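Local coordinates for DUF1214 domain-containing protein (Burkholderia cenocepacia, PDB 6ANS) that is of unknown function but carries DUF1214 family sequence and binds a sodium ion in the crystal, at residues T54-D59 / N310-S315. Residues are numbered along the deposited sequence; the frame is centred on the assembly and turned at random.
Sequences TDAPDD and NYWMES
Y311 lays one face of its ring against the pyrrolidine of P57, whose CD sits over the ring centre in a CH-pi contact. With CG anti to the backbone N (chi1 -175°), the phenol points across to the 54-59 loop. A56 CB touches both aromatics obliquely, 3.7 Å from Y311 CE2 and 3.8 Å from W312 CH2. W312 has its CG beside the backbone N instead (chi1 -48°), with Y311 CD2 over one indole face; its NE1 hydrogen-bonds to T62 O in helix 60-83. At the phenol end, two waters tie Y311 OH to D55. One, in the plane of the ring, accepts from OH at 2.7 Å and donates to D55 OD1, a carboxylate oxygen also salt-bridged to R53; the other donates to D55 O and, over a longer 3.2 Å, to Y311 OH. M313 N to N310 O closes a type I beta turn, and just beyond it the N310 side chain holds E314: OD1 takes E314 N at 3.1 Å while ND2 reaches OE1 of E314. Aromatic turn residues following strand 303-309 thus pack on the linker between helices 48-52 and 60-83, where D59 serves as N-cap.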
ATOM      1  N   THR A  54     -26.419  14.802  -5.223  1.00 30.84           N
ATOM      2  CA  THR A  54     -27.393  15.433  -4.348  1.00 34.73           C
ATOM      3  C   THR A  54     -28.133  14.424  -3.484  1.00 32.47           C
ATOM      4  O   THR A  54     -28.714  14.817  -2.469  1.00 40.04           O
ATOM      5  CB  THR A  54     -28.394  16.252  -5.178  1.00 38.93           C
ATOM      6  OG1 THR A  54     -29.020  15.394  -6.136  1.00 45.45           O
ATOM      7  CG2 THR A  54     -27.696  17.412  -5.899  1.00 36.22           C
ATOM      8  N   ASP A  55     -28.112  13.137  -3.837  1.00 35.34           N
ATOM      9  CA  ASP A  55     -28.698  12.139  -2.952  1.00 35.63           C
ATOM     10  C   ASP A  55     -27.737  11.668  -1.857  1.00 33.52           C
ATOM     11  O   ASP A  55     -28.097  10.774  -1.092  1.00 35.85           O
ATOM     12  CB  ASP A  55     -29.228  10.934  -3.755  1.00 36.36           C
ATOM     13  CG  ASP A  55     -28.127  10.129  -4.464  1.00 40.19           C
ATOM     14  OD1 ASP A  55     -26.920  10.446  -4.320  1.00 31.82           O
ATOM     15  OD2 ASP A  55     -28.489   9.153  -5.176  1.00 32.75           O
ATOM     16  N   ALA A  56     -26.507  12.223  -1.773  1.00 35.01           N
ATOM     17  CA  ALA A  56     -25.586  11.902  -0.679  1.00 31.90           C
ATOM     18  C   ALA A  56     -25.588  13.002   0.378  1.00 31.81           C
ATOM     19  O   ALA A  56     -25.771  14.175   0.049  1.00 29.90           O
ATOM     20  CB  ALA A  56     -24.155  11.737  -1.203  1.00 30.18           C
ATOM     21  N   PRO A  57     -25.348  12.676   1.653  1.00 39.70           N
ATOM     22  CA  PRO A  57     -25.259  13.731   2.672  1.00 37.52           C
ATOM     23  C   PRO A  57     -24.156  14.715   2.316  1.00 35.02           C
ATOM     24  O   PRO A  57     -23.150  14.353   1.698  1.00 29.56           O
ATOM     25  CB  PRO A  57     -24.919  12.964   3.958  1.00 39.58           C
ATOM     26  CG  PRO A  57     -25.233  11.510   3.661  1.00 37.02           C
ATOM     27  CD  PRO A  57     -25.032  11.342   2.194  1.00 34.63           C
ATOM     28  N   ASP A  58     -24.348  15.978   2.705  1.00 33.65           N
ATOM     29  CA  ASP A  58     -23.342  16.999   2.430  1.00 34.20           C
ATOM     30  C   ASP A  58     -22.749  17.615   3.696  1.00 34.41           C
ATOM     31  O   ASP A  58     -22.143  18.685   3.628  1.00 36.82           O
ATOM     32  CB  ASP A  58     -23.908  18.090   1.515  1.00 33.11           C
ATOM     33  CG  ASP A  58     -24.969  18.929   2.179  1.00 41.22           C
ATOM     34  OD1 ASP A  58     -25.393  18.614   3.313  1.00 46.92           O
ATOM     35  OD2 ASP A  58     -25.379  19.932   1.554  1.00 48.03           O
ATOM     36  N   ASP A  59     -22.910  16.979   4.852  1.00 32.73           N
ATOM     37  CA  ASP A  59     -22.229  17.473   6.038  1.00 38.45           C
ATOM     38  C   ASP A  59     -20.719  17.433   5.796  1.00 36.49           C
ATOM     39  O   ASP A  59     -20.234  16.593   5.034  1.00 37.48           O
ATOM     40  CB  ASP A  59     -22.605  16.634   7.256  1.00 43.72           C
ATOM     41  CG  ASP A  59     -22.230  15.180   7.090  1.00 49.70           C
ATOM     42  OD1 ASP A  59     -22.992  14.451   6.412  1.00 55.22           O
ATOM     43  OD2 ASP A  59     -21.181  14.764   7.628  1.00 45.88           O
ATOM     44  N   ASN A 310     -19.106   4.887   7.433  1.00 26.05           N
ATOM     45  CA  ASN A 310     -19.563   6.184   6.953  1.00 24.02           C
ATOM     46  C   ASN A 310     -20.499   5.993   5.757  1.00 24.93           C
ATOM     47  O   ASN A 310     -20.836   4.869   5.372  1.00 27.13           O
ATOM     48  CB  ASN A 310     -18.381   7.099   6.621  1.00 23.08           C
ATOM     49  CG  ASN A 310     -17.534   6.607   5.460  1.00 26.41           C
ATOM     50  OD1 ASN A 310     -17.889   5.675   4.721  1.00 26.96           O
ATOM     51  ND2 ASN A 310     -16.388   7.246   5.295  1.00 22.07           N
ATOM     52  N   TYR A 311     -20.938   7.109   5.162  1.00 24.11           N
ATOM     53  CA  TYR A 311     -21.895   7.011   4.064  1.00 28.36           C
ATOM     54  C   TYR A 311     -21.313   6.281   2.863  1.00 25.46           C
ATOM     55  O   TYR A 311     -22.059   5.652   2.104  1.00 25.20           O
ATOM     56  CB  TYR A 311     -22.382   8.393   3.633  1.00 24.77           C
ATOM     57  CG  TYR A 311     -23.474   8.297   2.586  1.00 26.70           C
ATOM     58  CD1 TYR A 311     -24.793   8.066   2.958  1.00 29.05           C
ATOM     59  CD2 TYR A 311     -23.182   8.416   1.230  1.00 27.06           C
ATOM     60  CE1 TYR A 311     -25.799   7.971   2.025  1.00 32.83           C
ATOM     61  CE2 TYR A 311     -24.188   8.345   0.277  1.00 30.20           C
ATOM     62  CZ  TYR A 311     -25.492   8.113   0.683  1.00 35.36           C
ATOM     63  OH  TYR A 311     -26.498   8.017  -0.245  1.00 33.10           O
ATOM     64  N   TRP A 312     -19.997   6.366   2.669  1.00 24.73           N
ATOM     65  CA  TRP A 312     -19.290   5.723   1.564  1.00 21.45           C
ATOM     66  C   TRP A 312     -19.063   4.232   1.782  1.00 24.88           C
ATOM     67  O   TRP A 312     -18.384   3.595   0.964  1.00 23.90           O
ATOM     68  CB  TRP A 312     -17.961   6.471   1.353  1.00 27.38           C
ATOM     69  CG  TRP A 312     -18.258   7.956   1.327  1.00 32.90           C
ATOM     70  CD1 TRP A 312     -17.875   8.900   2.245  1.00 28.61           C
ATOM     71  CD2 TRP A 312     -19.090   8.635   0.380  1.00 27.24           C
ATOM     72  NE1 TRP A 312     -18.401  10.127   1.905  1.00 27.66           N
ATOM     73  CE2 TRP A 312     -19.144   9.992   0.763  1.00 25.69           C
ATOM     74  CE3 TRP A 312     -19.774   8.230  -0.771  1.00 29.36           C
ATOM     75  CZ2 TRP A 312     -19.855  10.948   0.036  1.00 28.88           C
ATOM     76  CZ3 TRP A 312     -20.487   9.182  -1.492  1.00 26.47           C
ATOM     77  CH2 TRP A 312     -20.519  10.524  -1.083  1.00 30.93           C
HETATM   78  N   MSE A 313     -19.602   3.675   2.867  1.00 21.83           N
HETATM   79  CA  MSE A 313     -19.528   2.247   3.180  1.00 30.77           C
HETATM   80  C   MSE A 313     -18.087   1.819   3.431  1.00 24.55           C
HETATM   81  O   MSE A 313     -17.692   0.675   3.208  1.00 24.55           O
HETATM   82  CB  MSE A 313     -20.216   1.419   2.074  1.00 20.68           C
HETATM   83  CG  MSE A 313     -21.679   1.852   1.923  1.00 31.38           C
HETATM   84 SE   MSE A 313     -22.823   0.658   0.819  1.00 42.06          SE
HETATM   85  CE  MSE A 313     -22.690  -0.942   1.976  1.00 29.57           C
ATOM     86  N   GLU A 314     -17.295   2.761   3.918  1.00 26.52           N
ATOM     87  CA  GLU A 314     -16.045   2.424   4.571  1.00 21.65           C
ATOM     88  C   GLU A 314     -16.348   2.216   6.040  1.00 24.36           C
ATOM     89  O   GLU A 314     -17.006   3.063   6.653  1.00 22.38           O
ATOM     90  CB  GLU A 314     -15.020   3.544   4.455  1.00 19.90           C
ATOM     91  CG  GLU A 314     -14.659   4.026   3.080  1.00 28.95           C
ATOM     92  CD  GLU A 314     -13.677   5.182   3.207  1.00 30.85           C
ATOM     93  OE1 GLU A 314     -14.087   6.245   3.708  1.00 32.42           O
ATOM     94  OE2 GLU A 314     -12.492   5.002   2.874  1.00 26.37           O
ATOM     95  N   SER A 315     -15.844   1.125   6.614  1.00 20.25           N
ATOM     96  CA  SER A 315     -15.882   1.019   8.066  1.00 30.06           C
ATOM     97  C   SER A 315     -15.241   2.257   8.678  1.00 28.48           C
ATOM     98  O   SER A 315     -14.323   2.853   8.106  1.00 22.43           O
ATOM     99  CB  SER A 315     -15.156  -0.243   8.550  1.00 24.80           C
ATOM    100  OG  SER A 315     -13.797  -0.249   8.147  1.00 20.41           O
TER
HETATM  101  O   HOH W   1     -25.656   8.255  -2.843  1.00 29.32           O
HETATM  102  O   HOH W   2     -29.048   9.486   1.062  1.00 57.56           O